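Local atomic coordinates of tumour necrosis factor receptor (Ectromelia virus, PDB entry 3ON9), a protein that probably blunts host immune defence by binding tumour necrosis factor and chemokines outside the cell, the chain here being its chemokine-binding SECRET domain. Residues Ile13-Cys23 with Ile33-Thr41; Asp46-Tyr55 with Gly66-Asp76. All coordinates share one frame; numbering follows the deposited sequence.

How the contacts relate
Strand 8-16 runs first in the five-stranded sheet, and the chain then turns out of it into the other sheet. Contact 1 closes that passage when Ile-33–Thr-41, from the hairpin of strands 30-34 and 38-45, returns over Ile-13–Cys-23, tying the two sheets together. Strand 38-45 leads on to Asp-46, where contact 2 opens; it closes when Gly-66–Asp-76 returns alongside Asp-46–Tyr-55, pairing strands 51-59 and 62-69 as a hairpin at the edge of the first sheet. The two loops follow in series, neither nesting nor crossing, with centres about 22 Å apart. They nevertheless touch, Ile-33 of contact 1 packing on Phe-67, Gly-66, Tyr-55 and Asp-54 of contact 2.

Contact 1 (Ile13-Cys23 with Ile33-Thr41); sequences INMYPVNKTSC and ISTSELTIT
The carboxylate of Glu-37 meets Asn-19 at its edge, while the aliphatic part of Lys-20 lies over one face, CG of Lys-20 standing 3.9 Å from CD of Glu-37. Both oxygens use their syn lone pairs. Glu-37 OE2 takes the backbone N-H of Asn-19 at 2.7 Å, nearly straight at 171°, and Glu-37 OE1 takes Asn-19 ND2 at 3.0 Å, close to the amide plane. Amide and carboxylate are turned 62° against each other, and the paired bonds should fix the rotation of the carboxylate. A weak bond from Lys-20 N also reaches OE2. Glu-37 gets there because CG lies between its backbone N and carbonyl carbon (chi1 71°) and the chain beyond is extended. Its turn is braced by Thr-35, whose OG1 accepts from the backbone N of Glu-37 and Leu-38, the bond to Glu-37 making an ST turn and that to Leu-38 an ST motif. Farther along, water 1 joins Ser-22 O to Ser-36 N, and CA of Cys-23, disulfide-bonded to Cys-160, approaches Ser-34 O at 3.2 Å in a C-H...O contact.

Beyond these polar groups the contact is apolar. Leu-38 CD1 touches Val-18 CG1 at 3.9 Å and also nears the sulfur of Met-15. Tip to tip, Met-15 CE reaches Ile-40 CD1 at 3.8 Å and Ile-13 CD1 reaches Ile-40 CG2 at 3.9 Å. These residues join facing sheets, the axes of strands 13-16 and 38-41 passing 10.6 Å apart at their closest. Strand 62-69, beside strand 8-16, adds Phe-67 against Ile-40; Leu-123 of strand 122-130 packs on Ile-13 and Met-15.

Contact 2 (Asp46-Tyr55 with Gly66-Asp76); sequences DCTPVFIGDY and GFFTNDKVHQD
Gln-75 NE2 is gripped by Asp-46 O, at 2.9 Å and in the plane of the amide, and by its own neighbour Asp-76 O; Thr-79 O, beyond the segments, is a further acceptor. The same amide is held at its other end, Gln-75 OE1 receiving the backbone N-H of Thr-48 at 2.8 Å. A bend at chi2 (67°) turns the amide back toward the 46-48 loop, beside which Thr-48 OG1 accepts from Asp-76 N at 2.9 Å. Pro-49 packs alongside, its CD near OE1 of Gln-75 and its CB against Thr-69, while water 2 bridges Val-50 N and Asn-70 ND2.

From here the strands pair. Methyl CG2 of Thr-69 stands 3.5 Å above the centroid of the Phe-51 ring, only 3° off its normal, a CH-pi contact. Phe-51 CD1 meets Phe-67 CB, and both rings reach residues of strand 38-45 in the opposing sheet. On the Phe-67 face, the Asp-54 side chain runs beside Phe-67, its OD2 bonded to Ser-25. Phe-68 O faces two donors, Ile-52 N at 3.0 Å and, weakly, Gly-53 N. The other face of the hairpin pairs glycines with aromatics: Gly-53 CA lies under the Phe-68 ring, and Gly-66 N is over the centre of the Tyr-55 ring, with CE2 of Tyr-55 approaching CD2 of Phe-68. The whole is an antiparallel beta hairpin at the edge of a beta sandwich, carrying a classic bulge, Ile-52 and Gly-53 facing Phe-68, and cross-strand aromatic-glycine pairs, within the SECRET domain of the VCCI clan.

Contact 1 (Ile13-Cys23 with Ile33-Thr41)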
loop_
_atom_site.group_PDB
_atom_site.type_symbol
_atom_site.label_atom_id
_atom_site.label_comp_id
_atom_site.label_asym_id
_atom_site.label_seq_id
_atom_site.Cartn_x
_atom_site.Cartn_y
_atom_site.Cartn_z
ATOM N N ILE A 13 4.228 -0.043 -0.374
ATOM C CA ILE A 13 4.665 -1.315 -0.923
ATOM C C ILE A 13 6.130 -1.205 -1.342
ATOM O O ILE A 13 6.472 -0.435 -2.246
ATOM C CB ILE A 13 3.793 -1.738 -2.150
ATOM C CG1 ILE A 13 2.287 -1.638 -1.840
ATOM C CG2 ILE A 13 4.139 -3.155 -2.583
ATOM C CD1 ILE A 13 1.631 -0.297 -2.233
ATOM N N ASN A 14 7.006 -1.972 -0.691
ATOM C CA ASN A 14 8.428 -1.932 -1.026
ATOM C C ASN A 14 8.825 -3.251 -1.666
ATOM O O ASN A 14 8.378 -4.301 -1.228
ATOM C CB ASN A 14 9.262 -1.622 0.223
ATOM C CG ASN A 14 8.896 -0.282 0.822
ATOM O OD1 ASN A 14 8.526 0.642 0.094
ATOM N ND2 ASN A 14 8.961 -0.171 2.145
ATOM N N MET A 15 9.616 -3.192 -2.732
ATOM C CA MET A 15 9.800 -4.358 -3.592
ATOM C C MET A 15 11.237 -4.512 -4.073
ATOM O O MET A 15 11.902 -3.526 -4.373
ATOM C CB MET A 15 8.881 -4.249 -4.819
ATOM C CG MET A 15 7.407 -4.127 -4.462
ATOM S SD MET A 15 6.351 -4.005 -5.921
ATOM C CE MET A 15 6.720 -2.329 -6.452
ATOM N N TYR A 16 11.699 -5.753 -4.160
ATOM C CA TYR A 16 13.014 -6.041 -4.711
ATOM C C TYR A 16 13.008 -7.437 -5.313
ATOM O O TYR A 16 12.469 -8.354 -4.716
ATOM C CB TYR A 16 14.075 -5.971 -3.605
ATOM C CG TYR A 16 15.483 -6.030 -4.139
ATOM C CD1 TYR A 16 16.189 -4.867 -4.410
ATOM C CD2 TYR A 16 16.092 -7.246 -4.402
ATOM C CE1 TYR A 16 17.472 -4.913 -4.927
ATOM C CE2 TYR A 16 17.378 -7.299 -4.912
ATOM C CZ TYR A 16 18.056 -6.132 -5.165
ATOM O OH TYR A 16 19.331 -6.188 -5.671
ATOM N N PRO A 17 13.590 -7.602 -6.512
ATOM C CA PRO A 17 14.167 -6.561 -7.362
ATOM C C PRO A 17 13.163 -6.074 -8.405
ATOM O O PRO A 17 12.315 -6.852 -8.860
ATOM C CB PRO A 17 15.284 -7.298 -8.111
ATOM C CG PRO A 17 14.839 -8.759 -8.124
ATOM C CD PRO A 17 13.725 -8.942 -7.117
ATOM N N VAL A 18 13.264 -4.807 -8.785
ATOM C CA VAL A 18 12.497 -4.312 -9.925
ATOM C C VAL A 18 13.446 -3.983 -11.066
ATOM O O VAL A 18 14.611 -3.625 -10.842
ATOM C CB VAL A 18 11.596 -3.094 -9.589
ATOM C CG1 VAL A 18 10.560 -3.480 -8.534
ATOM C CG2 VAL A 18 12.413 -1.891 -9.134
ATOM N N ASN A 19 12.951 -4.140 -12.290
ATOM C CA ASN A 19 13.742 -3.914 -13.486
ATOM C C ASN A 19 13.283 -2.699 -14.278
ATOM O O ASN A 19 13.937 -2.310 -15.247
ATOM C CB ASN A 19 13.655 -5.131 -14.395
ATOM C CG ASN A 19 14.173 -6.379 -13.734
ATOM O OD1 ASN A 19 15.365 -6.487 -13.445
ATOM N ND2 ASN A 19 13.282 -7.336 -13.488
ATOM N N LYS A 20 12.152 -2.125 -13.880
ATOM C CA LYS A 20 11.558 -1.001 -14.601
ATOM C C LYS A 20 11.362 0.183 -13.676
ATOM O O LYS A 20 11.007 0.014 -12.504
ATOM C CB LYS A 20 10.199 -1.392 -15.182
ATOM C CG LYS A 20 10.188 -2.650 -16.031
ATOM C CD LYS A 20 11.101 -2.532 -17.224
ATOM C CE LYS A 20 11.021 -3.791 -18.067
ATOM N NZ LYS A 20 11.916 -3.707 -19.250
ATOM N N THR A 21 11.584 1.381 -14.208
ATOM C CA THR A 21 11.404 2.599 -13.427
ATOM C C THR A 21 10.180 3.380 -13.888
ATOM O O THR A 21 9.586 4.126 -13.112
ATOM C CB THR A 21 12.662 3.496 -13.458
ATOM O OG1 THR A 21 12.960 3.882 -14.807
ATOM C CG2 THR A 21 13.859 2.738 -12.875
ATOM N N SER A 22 9.798 3.204 -15.148
ATOM C CA SER A 22 8.645 3.929 -15.673
ATOM C C SER A 22 7.341 3.275 -15.269
ATOM O O SER A 22 7.178 2.062 -15.389
ATOM C CB SER A 22 8.724 4.030 -17.195
ATOM O OG SER A 22 9.785 4.887 -17.576
ATOM N N CYS A 23 6.405 4.083 -14.785
ATOM C CA CYS A 23 5.117 3.552 -14.345
ATOM C C CYS A 23 3.945 4.404 -14.813
ATOM O O CYS A 23 4.118 5.550 -15.248
ATOM C CB CYS A 23 5.078 3.393 -12.816
ATOM S SG CYS A 23 5.407 4.900 -11.856
ATOM N N ILE A 33 -1.020 1.252 -9.603
ATOM C CA ILE A 33 0.296 1.661 -10.076
ATOM C C ILE A 33 0.813 0.499 -10.898
ATOM O O ILE A 33 0.790 -0.628 -10.430
ATOM C CB ILE A 33 1.262 1.900 -8.898
ATOM C CG1 ILE A 33 0.757 3.049 -8.016
ATOM C CG2 ILE A 33 2.684 2.131 -9.411
ATOM C CD1 ILE A 33 1.366 3.047 -6.592
ATOM N N SER A 34 1.260 0.740 -12.128
ATOM C CA SER A 34 1.767 -0.364 -12.938
ATOM C C SER A 34 3.024 -0.021 -13.714
ATOM O O SER A 34 3.145 1.068 -14.281
ATOM C CB SER A 34 0.693 -0.855 -13.926
ATOM O OG SER A 34 1.060 -2.133 -14.426
ATOM N N THR A 35 3.957 -0.965 -13.738
ATOM C CA THR A 35 5.036 -0.945 -14.715
ATOM C C THR A 35 4.677 -2.051 -15.693
ATOM O O THR A 35 3.594 -2.630 -15.596
ATOM C CB THR A 35 6.396 -1.255 -14.072
ATOM O OG1 THR A 35 6.385 -2.586 -13.531
ATOM C CG2 THR A 35 6.678 -0.270 -12.960
ATOM N N SER A 36 5.563 -2.353 -16.629
ATOM C CA SER A 36 5.286 -3.423 -17.572
ATOM C C SER A 36 5.527 -4.788 -16.938
ATOM O O SER A 36 5.282 -5.807 -17.576
ATOM C CB SER A 36 6.160 -3.287 -18.814
ATOM O OG SER A 36 7.534 -3.284 -18.467
ATOM N N GLU A 37 6.021 -4.819 -15.694
ATOM C CA GLU A 37 6.320 -6.107 -15.042
ATOM C C GLU A 37 5.551 -6.350 -13.737
ATOM O O GLU A 37 5.469 -7.488 -13.268
ATOM C CB GLU A 37 7.827 -6.262 -14.794
ATOM C CG GLU A 37 8.334 -5.347 -13.696
ATOM C CD GLU A 37 9.822 -5.480 -13.428
ATOM O OE1 GLU A 37 10.482 -6.380 -13.989
ATOM O OE2 GLU A 37 10.327 -4.657 -12.647
ATOM N N LEU A 38 4.991 -5.291 -13.156
ATOM C CA LEU A 38 4.296 -5.394 -11.869
ATOM C C LEU A 38 3.103 -4.461 -11.836
ATOM O O LEU A 38 3.202 -3.324 -12.283
ATOM C CB LEU A 38 5.244 -5.011 -10.716
ATOM C CG LEU A 38 6.198 -6.099 -10.226
ATOM C CD1 LEU A 38 7.427 -5.485 -9.552
ATOM C CD2 LEU A 38 5.486 -7.054 -9.293
ATOM N N THR A 39 1.976 -4.928 -11.296
ATOM C CA THR A 39 0.831 -4.042 -11.095
ATOM C C THR A 39 0.404 -4.145 -9.637
ATOM O O THR A 39 0.275 -5.243 -9.094
ATOM C CB THR A 39 -0.364 -4.412 -11.983
ATOM O OG1 THR A 39 0.034 -4.376 -13.362
ATOM C CG2 THR A 39 -1.522 -3.415 -11.771
ATOM N N ILE A 40 0.209 -2.992 -9.013
ATOM C CA ILE A 40 -0.308 -2.942 -7.650
ATOM C C ILE A 40 -1.714 -2.358 -7.714
ATOM O O ILE A 40 -1.904 -1.241 -8.202
ATOM C CB ILE A 40 0.562 -2.073 -6.739
ATOM C CG1 ILE A 40 2.023 -2.540 -6.783
ATOM C CG2 ILE A 40 0.011 -2.102 -5.306
ATOM C CD1 ILE A 40 2.997 -1.563 -6.140
ATOM N N THR A 41 -2.686 -3.123 -7.220
ATOM C CA THR A 41 -4.101 -2.744 -7.269
ATOM C C THR A 41 -4.668 -2.617 -5.859
ATOM O O THR A 41 -4.614 -3.555 -5.053
ATOM C CB THR A 41 -4.933 -3.774 -8.069
ATOM O OG1 THR A 41 -4.395 -3.894 -9.391
ATOM C CG2 THR A 41 -6.408 -3.358 -8.149
HETATM O O HOH W 1 7.489 -0.165 -17.105
#

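Contact 2 (Asp46-Tyr55 with Gly66-Asp76)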
loop_
_atom_site.group_PDB
_atom_site.type_symbol
_atom_site.label_atom_id
_atom_site.label_comp_id
_atom_site.label_asym_id
_atom_site.label_seq_id
_atom_site.Cartn_x
_atom_site.Cartn_y
_atom_site.Cartn_z
ATOM N N ASP A 46 -15.929 1.300 1.443
ATOM C CA ASP A 46 -16.460 1.742 2.736
ATOM C C ASP A 46 -15.433 2.478 3.604
ATOM O O ASP A 46 -15.676 2.722 4.794
ATOM C CB ASP A 46 -17.109 0.582 3.505
ATOM C CG ASP A 46 -18.374 0.080 2.837
ATOM O OD1 ASP A 46 -19.108 0.907 2.266
ATOM O OD2 ASP A 46 -18.637 -1.136 2.872
ATOM N N CYS A 47 -14.297 2.842 3.009
ATOM C CA CYS A 47 -13.311 3.688 3.685
ATOM C C CYS A 47 -13.634 5.128 3.316
ATOM O O CYS A 47 -13.713 5.458 2.143
ATOM C CB CYS A 47 -11.892 3.367 3.209
ATOM S SG CYS A 47 -11.448 1.634 3.376
ATOM N N THR A 48 -13.815 5.984 4.316
ATOM C CA THR A 48 -14.249 7.353 4.046
ATOM C C THR A 48 -13.114 8.227 3.485
ATOM O O THR A 48 -13.305 8.927 2.501
ATOM C CB THR A 48 -14.877 8.028 5.292
ATOM O OG1 THR A 48 -15.698 7.088 5.997
ATOM C CG2 THR A 48 -15.743 9.220 4.864
ATOM N N PRO A 49 -11.917 8.181 4.098
ATOM C CA PRO A 49 -10.841 9.039 3.577
ATOM C C PRO A 49 -10.524 8.685 2.134
ATOM O O PRO A 49 -10.357 7.499 1.831
ATOM C CB PRO A 49 -9.651 8.679 4.470
ATOM C CG PRO A 49 -10.311 8.221 5.772
ATOM C CD PRO A 49 -11.508 7.449 5.313
ATOM N N VAL A 50 -10.450 9.687 1.261
ATOM C CA VAL A 50 -10.279 9.432 -0.178
ATOM C C VAL A 50 -8.805 9.385 -0.584
ATOM O O VAL A 50 -7.987 10.205 -0.157
ATOM C CB VAL A 50 -11.097 10.413 -1.062
ATOM C CG1 VAL A 50 -12.579 10.332 -0.702
ATOM C CG2 VAL A 50 -10.597 11.824 -0.917
ATOM N N PHE A 51 -8.464 8.393 -1.395
ATOM C CA PHE A 51 -7.095 8.289 -1.867
ATOM C C PHE A 51 -6.837 9.337 -2.940
ATOM O O PHE A 51 -7.601 9.447 -3.905
ATOM C CB PHE A 51 -6.806 6.877 -2.364
ATOM C CG PHE A 51 -6.570 5.901 -1.250
ATOM C CD1 PHE A 51 -5.292 5.713 -0.740
ATOM C CD2 PHE A 51 -7.627 5.216 -0.674
ATOM C CE1 PHE A 51 -5.067 4.826 0.310
ATOM C CE2 PHE A 51 -7.418 4.328 0.375
ATOM C CZ PHE A 51 -6.134 4.139 0.877
ATOM N N ILE A 52 -5.769 10.115 -2.759
ATOM C CA ILE A 52 -5.496 11.269 -3.610
ATOM C C ILE A 52 -4.149 11.242 -4.303
ATOM O O ILE A 52 -3.926 12.005 -5.246
ATOM C CB ILE A 52 -5.560 12.599 -2.821
ATOM C CG1 ILE A 52 -4.543 12.603 -1.675
ATOM C CG2 ILE A 52 -6.988 12.873 -2.319
ATOM C CD1 ILE A 52 -4.508 13.908 -0.918
ATOM N N GLY A 53 -3.242 10.394 -3.838
ATOM C CA GLY A 53 -1.905 10.417 -4.397
ATOM C C GLY A 53 -1.236 9.071 -4.336
ATOM O O GLY A 53 -1.626 8.205 -3.549
ATOM N N ASP A 54 -0.227 8.900 -5.179
ATOM C CA ASP A 54 0.584 7.695 -5.135
ATOM C C ASP A 54 1.991 7.967 -5.614
ATOM O O ASP A 54 2.301 9.069 -6.053
ATOM C CB ASP A 54 -0.057 6.539 -5.909
ATOM C CG ASP A 54 -0.356 6.872 -7.350
ATOM O OD1 ASP A 54 0.275 7.789 -7.929
ATOM O OD2 ASP A 54 -1.240 6.189 -7.900
ATOM N N TYR A 55 2.851 6.959 -5.517
ATOM C CA TYR A 55 4.239 7.141 -5.919
ATOM C C TYR A 55 4.898 5.795 -6.164
ATOM O O TYR A 55 4.409 4.771 -5.700
ATOM C CB TYR A 55 5.016 7.939 -4.860
ATOM C CG TYR A 55 4.995 7.330 -3.476
ATOM C CD1 TYR A 55 5.984 6.437 -3.072
ATOM C CD2 TYR A 55 3.977 7.629 -2.579
ATOM C CE1 TYR A 55 5.969 5.881 -1.811
ATOM C CE2 TYR A 55 3.951 7.073 -1.317
ATOM C CZ TYR A 55 4.950 6.194 -0.935
ATOM O OH TYR A 55 4.920 5.637 0.335
ATOM N N GLY A 66 3.513 3.568 -3.077
ATOM C CA GLY A 66 2.415 3.642 -2.134
ATOM C C GLY A 66 1.262 4.486 -2.615
ATOM O O GLY A 66 1.339 5.107 -3.678
ATOM N N PHE A 67 0.188 4.473 -1.827
ATOM C CA PHE A 67 -0.988 5.316 -2.050
ATOM C C PHE A 67 -1.325 5.973 -0.713
ATOM O O PHE A 67 -1.116 5.375 0.335
ATOM C CB PHE A 67 -2.206 4.489 -2.462
ATOM C CG PHE A 67 -1.976 3.527 -3.599
ATOM C CD1 PHE A 67 -2.457 3.819 -4.872
ATOM C CD2 PHE A 67 -1.344 2.306 -3.383
ATOM C CE1 PHE A 67 -2.281 2.936 -5.921
ATOM C CE2 PHE A 67 -1.162 1.409 -4.415
ATOM C CZ PHE A 67 -1.629 1.727 -5.697
ATOM N N PHE A 68 -1.872 7.186 -0.732
ATOM C CA PHE A 68 -2.286 7.802 0.521
ATOM C C PHE A 68 -3.496 8.698 0.338
ATOM O O PHE A 68 -3.803 9.133 -0.772
ATOM C CB PHE A 68 -1.134 8.592 1.151
ATOM C CG PHE A 68 -0.625 9.700 0.281
ATOM C CD1 PHE A 68 -1.121 10.990 0.414
ATOM C CD2 PHE A 68 0.333 9.449 -0.680
ATOM C CE1 PHE A 68 -0.652 12.018 -0.401
ATOM C CE2 PHE A 68 0.810 10.463 -1.494
ATOM C CZ PHE A 68 0.310 11.754 -1.356
ATOM N N THR A 69 -4.182 8.961 1.440
ATOM C CA THR A 69 -5.420 9.716 1.404
ATOM C C THR A 69 -5.242 11.152 1.832
ATOM O O THR A 69 -4.257 11.530 2.455
ATOM C CB THR A 69 -6.461 9.127 2.382
ATOM O OG1 THR A 69 -6.012 9.329 3.735
ATOM C CG2 THR A 69 -6.658 7.658 2.136
ATOM N N ASN A 70 -6.245 11.945 1.499
ATOM C CA ASN A 70 -6.493 13.195 2.178
ATOM C C ASN A 70 -6.641 12.897 3.668
ATOM O O ASN A 70 -7.147 11.842 4.038
ATOM C CB ASN A 70 -7.785 13.786 1.624
ATOM C CG ASN A 70 -8.259 14.994 2.406
ATOM O OD1 ASN A 70 -7.476 15.895 2.709
ATOM N ND2 ASN A 70 -9.545 15.022 2.730
ATOM N N ASP A 71 -6.194 13.805 4.525
ATOM C CA ASP A 71 -6.288 13.551 5.955
ATOM C C ASP A 71 -7.256 14.464 6.706
ATOM O O ASP A 71 -7.125 14.636 7.915
ATOM C CB ASP A 71 -4.892 13.568 6.599
ATOM C CG ASP A 71 -4.149 14.871 6.363
ATOM O OD1 ASP A 71 -2.965 14.951 6.753
ATOM O OD2 ASP A 71 -4.741 15.811 5.782
ATOM N N LYS A 72 -8.245 15.015 6.005
ATOM C CA LYS A 72 -9.179 15.966 6.619
ATOM C C LYS A 72 -10.541 15.390 7.022
ATOM O O LYS A 72 -11.289 16.030 7.763
ATOM C CB LYS A 72 -9.372 17.193 5.718
ATOM C CG LYS A 72 -8.076 17.910 5.362
ATOM C CD LYS A 72 -7.270 18.269 6.603
ATOM C CE LYS A 72 -5.821 18.608 6.254
ATOM N NZ LYS A 72 -4.910 18.516 7.438
ATOM N N VAL A 73 -10.868 14.193 6.548
ATOM C CA VAL A 73 -12.170 13.598 6.852
ATOM C C VAL A 73 -12.008 12.314 7.652
ATOM O O VAL A 73 -11.242 11.436 7.263
ATOM C CB VAL A 73 -12.955 13.260 5.566
ATOM C CG1 VAL A 73 -14.351 12.755 5.920
ATOM C CG2 VAL A 73 -13.016 14.482 4.634
ATOM N N HIS A 74 -12.717 12.206 8.777
ATOM C CA HIS A 74 -12.634 11.014 9.613
ATOM C C HIS A 74 -13.512 9.883 9.099
ATOM O O HIS A 74 -14.598 10.122 8.539
ATOM C CB HIS A 74 -13.008 11.327 11.069
ATOM C CG HIS A 74 -12.014 12.191 11.778
ATOM N ND1 HIS A 74 -11.016 11.676 12.576
ATOM C CD2 HIS A 74 -11.865 13.536 11.804
ATOM C CE1 HIS A 74 -10.286 12.669 13.057
ATOM N NE2 HIS A 74 -10.785 13.806 12.607
ATOM N N GLN A 75 -13.050 8.652 9.309
ATOM C CA GLN A 75 -13.816 7.460 8.967
ATOM C C GLN A 75 -15.197 7.458 9.639
ATOM O O GLN A 75 -15.329 7.712 10.848
ATOM C CB GLN A 75 -13.032 6.203 9.376
ATOM C CG GLN A 75 -13.784 4.886 9.170
ATOM C CD GLN A 75 -14.031 4.556 7.700
ATOM O OE1 GLN A 75 -13.218 4.873 6.826
ATOM N NE2 GLN A 75 -15.152 3.899 7.430
ATOM N N ASP A 76 -16.215 7.155 8.843
ATOM C CA ASP A 76 -17.586 6.962 9.317
ATOM C C ASP A 76 -17.617 5.716 10.194
ATOM O O ASP A 76 -17.332 4.628 9.721
ATOM C CB ASP A 76 -18.485 6.773 8.086
ATOM C CG ASP A 76 -19.961 6.772 8.420
ATOM O OD1 ASP A 76 -20.301 6.572 9.602
ATOM O OD2 ASP A 76 -20.773 6.963 7.484
HETATM O O HOH W 2 -10.859 12.390 2.575
#